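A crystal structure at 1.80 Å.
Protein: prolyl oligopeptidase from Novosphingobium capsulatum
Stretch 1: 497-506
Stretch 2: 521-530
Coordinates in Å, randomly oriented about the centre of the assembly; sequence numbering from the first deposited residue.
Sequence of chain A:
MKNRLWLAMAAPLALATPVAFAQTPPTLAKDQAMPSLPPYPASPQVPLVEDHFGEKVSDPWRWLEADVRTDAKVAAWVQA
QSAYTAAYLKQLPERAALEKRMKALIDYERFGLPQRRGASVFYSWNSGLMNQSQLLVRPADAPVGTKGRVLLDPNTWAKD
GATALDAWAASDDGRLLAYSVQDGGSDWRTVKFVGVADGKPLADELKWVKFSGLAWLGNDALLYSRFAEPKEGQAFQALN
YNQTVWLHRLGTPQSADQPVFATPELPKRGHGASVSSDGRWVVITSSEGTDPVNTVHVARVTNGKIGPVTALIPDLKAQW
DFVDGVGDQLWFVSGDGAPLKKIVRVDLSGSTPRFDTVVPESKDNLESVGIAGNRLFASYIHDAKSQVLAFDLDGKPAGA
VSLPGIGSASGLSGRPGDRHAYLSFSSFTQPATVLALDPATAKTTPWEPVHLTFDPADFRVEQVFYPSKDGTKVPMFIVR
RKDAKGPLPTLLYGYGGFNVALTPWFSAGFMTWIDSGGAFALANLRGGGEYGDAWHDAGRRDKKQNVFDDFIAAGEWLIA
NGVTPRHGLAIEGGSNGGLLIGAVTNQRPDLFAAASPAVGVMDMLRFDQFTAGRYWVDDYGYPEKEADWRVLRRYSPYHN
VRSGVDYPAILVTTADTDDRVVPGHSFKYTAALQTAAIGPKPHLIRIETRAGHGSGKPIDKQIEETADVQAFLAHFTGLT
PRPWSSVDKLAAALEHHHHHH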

ATOM      1  N   GLY A 497      11.152  -9.414  -3.162  1.00 13.31           N
ATOM      2  CA  GLY A 497      11.859  -8.781  -4.276  1.00 12.88           C
ATOM      3  C   GLY A 497      11.581  -7.328  -4.463  1.00 12.35           C
ATOM      4  O   GLY A 497      10.658  -6.768  -3.854  1.00 11.19           O
ATOM      5  N   PHE A 498      12.467  -6.669  -5.210  1.00 12.39           N
ATOM      6  CA  PHE A 498      12.209  -5.310  -5.712  1.00 13.32           C
ATOM      7  C   PHE A 498      11.998  -4.251  -4.633  1.00 12.43           C
ATOM      8  O   PHE A 498      11.385  -3.212  -4.866  1.00 13.49           O
ATOM      9  CB  PHE A 498      11.043  -5.360  -6.713  1.00 12.34           C
ATOM     10  CG  PHE A 498      11.357  -6.239  -7.938  1.00 15.99           C
ATOM     11  CD1 PHE A 498      12.078  -5.713  -9.024  1.00 15.75           C
ATOM     12  CD2 PHE A 498      11.033  -7.584  -7.954  1.00 13.00           C
ATOM     13  CE1 PHE A 498      12.441  -6.521 -10.083  1.00 15.57           C
ATOM     14  CE2 PHE A 498      11.394  -8.386  -9.025  1.00 16.89           C
ATOM     15  CZ  PHE A 498      12.050  -7.843 -10.101  1.00 16.43           C
ATOM     16  N   ASN A 499      12.585  -4.483  -3.467  1.00 12.04           N
ATOM     17  CA  ASN A 499      12.499  -3.543  -2.366  1.00 13.52           C
ATOM     18  C   ASN A 499      11.092  -3.309  -1.815  1.00 13.94           C
ATOM     19  O   ASN A 499      10.844  -2.338  -1.074  1.00 14.09           O
ATOM     20  CB  ASN A 499      13.149  -2.217  -2.793  1.00 13.70           C
ATOM     21  CG  ASN A 499      13.691  -1.451  -1.632  1.00 17.78           C
ATOM     22  OD1 ASN A 499      14.226  -2.038  -0.701  1.00 16.60           O
ATOM     23  ND2 ASN A 499      13.483  -0.130  -1.643  1.00 20.35           N
ATOM     24  N   VAL A 500      10.169  -4.201  -2.149  1.00 13.63           N
ATOM     25  CA  VAL A 500       8.798  -4.123  -1.686  1.00 14.15           C
ATOM     26  C   VAL A 500       8.717  -4.528  -0.216  1.00 14.52           C
ATOM     27  O   VAL A 500       9.147  -5.631   0.178  1.00 13.53           O
ATOM     28  CB  VAL A 500       7.878  -4.972  -2.561  1.00 14.20           C
ATOM     29  CG1 VAL A 500       6.446  -4.978  -2.048  1.00 16.06           C
ATOM     30  CG2 VAL A 500       7.933  -4.475  -3.980  1.00 14.96           C
ATOM     31  N   ALA A 501       8.195  -3.615   0.598  1.00 13.48           N
ATOM     32  CA  ALA A 501       8.029  -3.876   2.032  1.00 14.59           C
ATOM     33  C   ALA A 501       6.615  -4.293   2.315  1.00 14.64           C
ATOM     34  O   ALA A 501       5.730  -3.473   2.185  1.00 14.53           O
ATOM     35  CB  ALA A 501       8.344  -2.633   2.814  1.00 14.63           C
ATOM     36  N   LEU A 502       6.402  -5.499   2.826  1.00 14.00           N
ATOM     37  CA  LEU A 502       5.046  -5.955   3.042  1.00 15.10           C
ATOM     38  C   LEU A 502       4.596  -5.672   4.476  1.00 13.68           C
ATOM     39  O   LEU A 502       4.461  -6.577   5.299  1.00 13.62           O
ATOM     40  CB  LEU A 502       4.901  -7.416   2.699  1.00 15.41           C
ATOM     41  CG  LEU A 502       5.001  -7.751   1.223  1.00 18.48           C
ATOM     42  CD1 LEU A 502       4.685  -9.241   1.085  1.00 20.00           C
ATOM     43  CD2 LEU A 502       4.045  -6.921   0.384  1.00 21.83           C
ATOM     44  N   THR A 503       4.331  -4.412   4.742  1.00 12.92           N
ATOM     45  CA  THR A 503       3.802  -3.984   6.024  1.00 13.05           C
ATOM     46  C   THR A 503       2.306  -4.253   6.059  1.00 12.52           C
ATOM     47  O   THR A 503       1.734  -4.455   5.024  1.00 12.56           O
ATOM     48  CB  THR A 503       4.039  -2.482   6.245  1.00 14.72           C
ATOM     49  OG1 THR A 503       3.606  -1.738   5.106  1.00 12.96           O
ATOM     50  CG2 THR A 503       5.504  -2.191   6.290  1.00 13.84           C
ATOM     51  N   PRO A 504       1.688  -4.319   7.237  1.00 10.54           N
ATOM     52  CA  PRO A 504       0.276  -4.705   7.288  1.00 11.66           C
ATOM     53  C   PRO A 504      -0.660  -3.792   6.471  1.00 10.67           C
ATOM     54  O   PRO A 504      -0.496  -2.594   6.433  1.00 11.97           O
ATOM     55  CB  PRO A 504      -0.066  -4.621   8.788  1.00 10.18           C
ATOM     56  CG  PRO A 504       1.252  -4.864   9.485  1.00 11.32           C
ATOM     57  CD  PRO A 504       2.242  -4.113   8.602  1.00 12.20           C
ATOM     58  N   TRP A 505      -1.669  -4.400   5.875  1.00 12.10           N
ATOM     59  CA  TRP A 505      -2.736  -3.693   5.193  1.00 11.33           C
ATOM     60  C   TRP A 505      -3.987  -4.568   5.235  1.00 10.22           C
ATOM     61  O   TRP A 505      -3.894  -5.758   5.525  1.00 10.90           O
ATOM     62  CB  TRP A 505      -2.339  -3.358   3.757  1.00 10.93           C
ATOM     63  CG  TRP A 505      -2.490  -4.445   2.739  1.00 13.60           C
ATOM     64  CD1 TRP A 505      -3.499  -4.571   1.833  1.00 16.58           C
ATOM     65  CD2 TRP A 505      -1.611  -5.547   2.512  1.00 15.54           C
ATOM     66  NE1 TRP A 505      -3.315  -5.706   1.068  1.00 18.66           N
ATOM     67  CE2 TRP A 505      -2.157  -6.319   1.476  1.00 17.14           C
ATOM     68  CE3 TRP A 505      -0.424  -5.980   3.111  1.00 13.97           C
ATOM     69  CZ2 TRP A 505      -1.547  -7.467   0.995  1.00 18.69           C
ATOM     70  CZ3 TRP A 505       0.202  -7.130   2.621  1.00 17.55           C
ATOM     71  CH2 TRP A 505      -0.374  -7.861   1.572  1.00 16.85           C
ATOM     72  N   PHE A 506      -5.112  -3.988   4.892  1.00  9.47           N
ATOM     73  CA  PHE A 506      -6.361  -4.735   4.883  1.00  9.64           C
ATOM     74  C   PHE A 506      -6.653  -5.235   3.491  1.00 11.26           C
ATOM     75  O   PHE A 506      -6.815  -4.440   2.567  1.00 10.71           O
ATOM     76  CB  PHE A 506      -7.563  -3.906   5.437  1.00  8.48           C
ATOM     77  CG  PHE A 506      -8.837  -4.685   5.394  1.00  6.71           C
ATOM     78  CD1 PHE A 506      -9.058  -5.659   6.301  1.00  9.23           C
ATOM     79  CD2 PHE A 506      -9.749  -4.503   4.366  1.00  8.42           C
ATOM     80  CE1 PHE A 506     -10.209  -6.485   6.248  1.00  9.88           C
ATOM     81  CE2 PHE A 506     -10.906  -5.292   4.292  1.00 10.07           C
ATOM     82  CZ  PHE A 506     -11.125  -6.290   5.241  1.00 11.54           C
ATOM     83  N   ALA A 521      -0.788 -16.319   6.996  1.00 10.65           N
ATOM     84  CA  ALA A 521       0.602 -16.012   7.329  1.00 11.43           C
ATOM     85  C   ALA A 521       1.238 -15.285   6.186  1.00 10.62           C
ATOM     86  O   ALA A 521       0.966 -15.561   5.018  1.00 10.17           O
ATOM     87  CB  ALA A 521       1.312 -17.302   7.618  1.00 12.71           C
ATOM     88  N   LEU A 522       2.063 -14.305   6.500  1.00 10.57           N
ATOM     89  CA  LEU A 522       2.766 -13.532   5.510  1.00 10.40           C
ATOM     90  C   LEU A 522       4.196 -13.362   5.999  1.00 11.14           C
ATOM     91  O   LEU A 522       4.412 -12.871   7.106  1.00 10.63           O
ATOM     92  CB  LEU A 522       2.111 -12.168   5.320  1.00 11.35           C
ATOM     93  CG  LEU A 522       2.720 -11.235   4.245  1.00 13.12           C
ATOM     94  CD1 LEU A 522       1.742 -10.217   3.781  1.00 16.09           C
ATOM     95  CD2 LEU A 522       3.971 -10.502   4.751  1.00 14.71           C
ATOM     96  N   ALA A 523       5.150 -13.811   5.193  1.00 11.39           N
ATOM     97  CA  ALA A 523       6.589 -13.735   5.552  1.00 11.35           C
ATOM     98  C   ALA A 523       7.256 -12.559   4.849  1.00 11.34           C
ATOM     99  O   ALA A 523       7.070 -12.355   3.658  1.00 10.71           O
ATOM    100  CB  ALA A 523       7.261 -15.019   5.169  1.00 13.05           C
ATOM    101  N   ASN A 524       8.026 -11.790   5.595  1.00 10.93           N
ATOM    102  CA  ASN A 524       8.707 -10.594   5.112  1.00 10.37           C
ATOM    103  C   ASN A 524      10.103 -11.018   4.630  1.00 10.47           C
ATOM    104  O   ASN A 524      11.131 -10.673   5.200  1.00  9.57           O
ATOM    105  CB  ASN A 524       8.806  -9.565   6.229  1.00 11.52           C
ATOM    106  CG  ASN A 524       7.468  -8.969   6.587  1.00 10.78           C
ATOM    107  OD1 ASN A 524       6.858  -9.344   7.609  1.00 13.99           O
ATOM    108  ND2 ASN A 524       6.927  -8.110   5.679  1.00 11.29           N
ATOM    109  N   LEU A 525      10.089 -11.771   3.543  1.00 11.08           N
ATOM    110  CA  LEU A 525      11.262 -12.380   2.962  1.00 10.07           C
ATOM    111  C   LEU A 525      12.315 -11.338   2.577  1.00 11.69           C
ATOM    112  O   LEU A 525      11.993 -10.181   2.231  1.00 11.19           O
ATOM    113  CB  LEU A 525      10.843 -13.120   1.704  1.00 11.04           C
ATOM    114  CG  LEU A 525       9.701 -14.123   1.838  1.00 11.67           C
ATOM    115  CD1 LEU A 525       9.294 -14.611   0.459  1.00 10.68           C
ATOM    116  CD2 LEU A 525      10.036 -15.266   2.653  1.00  9.33           C
ATOM    117  N   ARG A 526      13.571 -11.765   2.602  1.00 10.66           N
ATOM    118  CA  ARG A 526      14.619 -10.978   1.958  1.00 11.59           C
ATOM    119  C   ARG A 526      14.255 -10.749   0.485  1.00 10.68           C
ATOM    120  O   ARG A 526      13.413 -11.440  -0.090  1.00 11.14           O
ATOM    121  CB  ARG A 526      15.996 -11.622   2.113  1.00 11.93           C
ATOM    122  CG  ARG A 526      16.477 -11.491   3.548  1.00 12.71           C
ATOM    123  CD  ARG A 526      17.775 -12.218   3.842  1.00 17.40           C
ATOM    124  NE  ARG A 526      17.583 -13.669   3.879  1.00 17.13           N
ATOM    125  CZ  ARG A 526      18.573 -14.531   3.977  1.00 15.17           C
ATOM    126  NH1 ARG A 526      19.811 -14.086   4.097  1.00 17.24           N
ATOM    127  NH2 ARG A 526      18.320 -15.839   4.002  1.00 13.32           N
ATOM    128  N   GLY A 527      14.886  -9.736  -0.092  1.00 11.76           N
ATOM    129  CA  GLY A 527      14.538  -9.229  -1.383  1.00 11.17           C
ATOM    130  C   GLY A 527      13.576  -8.091  -1.232  1.00 11.64           C
ATOM    131  O   GLY A 527      13.440  -7.264  -2.144  1.00 12.24           O
ATOM    132  N   GLY A 528      12.817  -8.088  -0.142  1.00 11.69           N
ATOM    133  CA  GLY A 528      11.921  -6.976   0.155  1.00 11.26           C
ATOM    134  C   GLY A 528      12.704  -5.780   0.734  1.00 12.01           C
ATOM    135  O   GLY A 528      13.955  -5.803   0.869  1.00 12.22           O
ATOM    136  N   GLY A 529      11.958  -4.732   1.092  1.00 12.21           N
ATOM    137  CA  GLY A 529      12.557  -3.501   1.611  1.00 13.30           C
ATOM    138  C   GLY A 529      12.345  -3.339   3.112  1.00 13.70           C
ATOM    139  O   GLY A 529      12.548  -2.260   3.626  1.00 14.29           O
ATOM    140  N   GLU A 530      11.915  -4.392   3.814  1.00 13.73           N
ATOM    141  CA  GLU A 530      11.519  -4.250   5.202  1.00 13.77           C
ATOM    142  C   GLU A 530      12.676  -3.776   6.094  1.00 13.57           C
ATOM    143  O   GLU A 530      12.446  -3.029   7.029  1.00 13.45           O
ATOM    144  CB  GLU A 530      10.841  -5.549   5.743  1.00 13.63           C
ATOM    145  CG  GLU A 530       9.523  -5.857   5.037  1.00 15.58           C
ATOM    146  CD  GLU A 530       9.652  -6.828   3.884  1.00 14.56           C
ATOM    147  OE1 GLU A 530      10.783  -6.963   3.339  1.00 13.59           O
ATOM    148  OE2 GLU A 530       8.612  -7.421   3.454  1.00 15.63           O
TER

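Two segments of one chain of the prolyl oligopeptidase lie against each other, burying 464 Å² in all; stretch 1 has no regular helix or strand, while stretch 2 leaves a strand (521-523) and continues as loop and turn. Ala 521 lies out of reach of stretch 1, so contact begins at Leu 522, whose side chain points toward it and meets two apolar partners: its CD2 lies 3.8 Å from CB of Leu 502, and its CD1 lies 3.6 Å from CZ3 of Trp 505, approaching the indole obliquely. Ala 523 turns its methyl away, as expected for the alternation of a strand. Asn 524 then supplies the first polar link. Its CA-to-CB bond runs sideways, but the amide reaches stretch 1, and ND2 donates to O of Leu 502 at 2.9 Å. ND2 of Asn 524 also donates to OE2 of Glu 530, at 2.9 Å, so that one amide group ties together a backbone carbonyl and a carboxylate.

A type II turn from Leu 525 to Gly 528 follows, closed by a hydrogen bond from N of Gly 528 to O of Leu 525 (3.3 Å). Arg 526 points away, and its guanidinium is satisfied elsewhere in the structure. At Gly 527 the backbones come close, with CA 4.0 Å from CA of Gly 497. Its carbonyl O accepts from N of Asn 499 at 3.2 Å, within a type I' turn that spans Gly 497 to Val 500 and has its own bond from N of Val 500 to O of Gly 497 (3.1 Å). The phi/psi of Gly 527 (94/-27) would jam a CB against the preceding carbonyl, which by itself calls for glycine. At Gly 528, an ideal CB would sit 2.6 Å from O of Val 500 and clash, so the absence of a side chain lets the segments draw together.

Gly 529 repeats the theme: its N donates to O of Val 500 at 3.1 Å, its CA makes a CA-H...O contact with O of Asn 499 at 3.4 Å, and an ideal CB would lie 2.3 Å from that same oxygen. Finally, Glu 530 sends its carboxylate back to stretch 1. OE2 accepts from N of Leu 502 at 3.0 Å, nearly linear at 174°, while CG packs 4.1 Å from CB of Ala 501. The N of Leu 502 is thus bound by Glu 530 and its O by Asn 524, and the two side chains are joined to each other through ND2 of Asn 524 and OE2 of Glu 530.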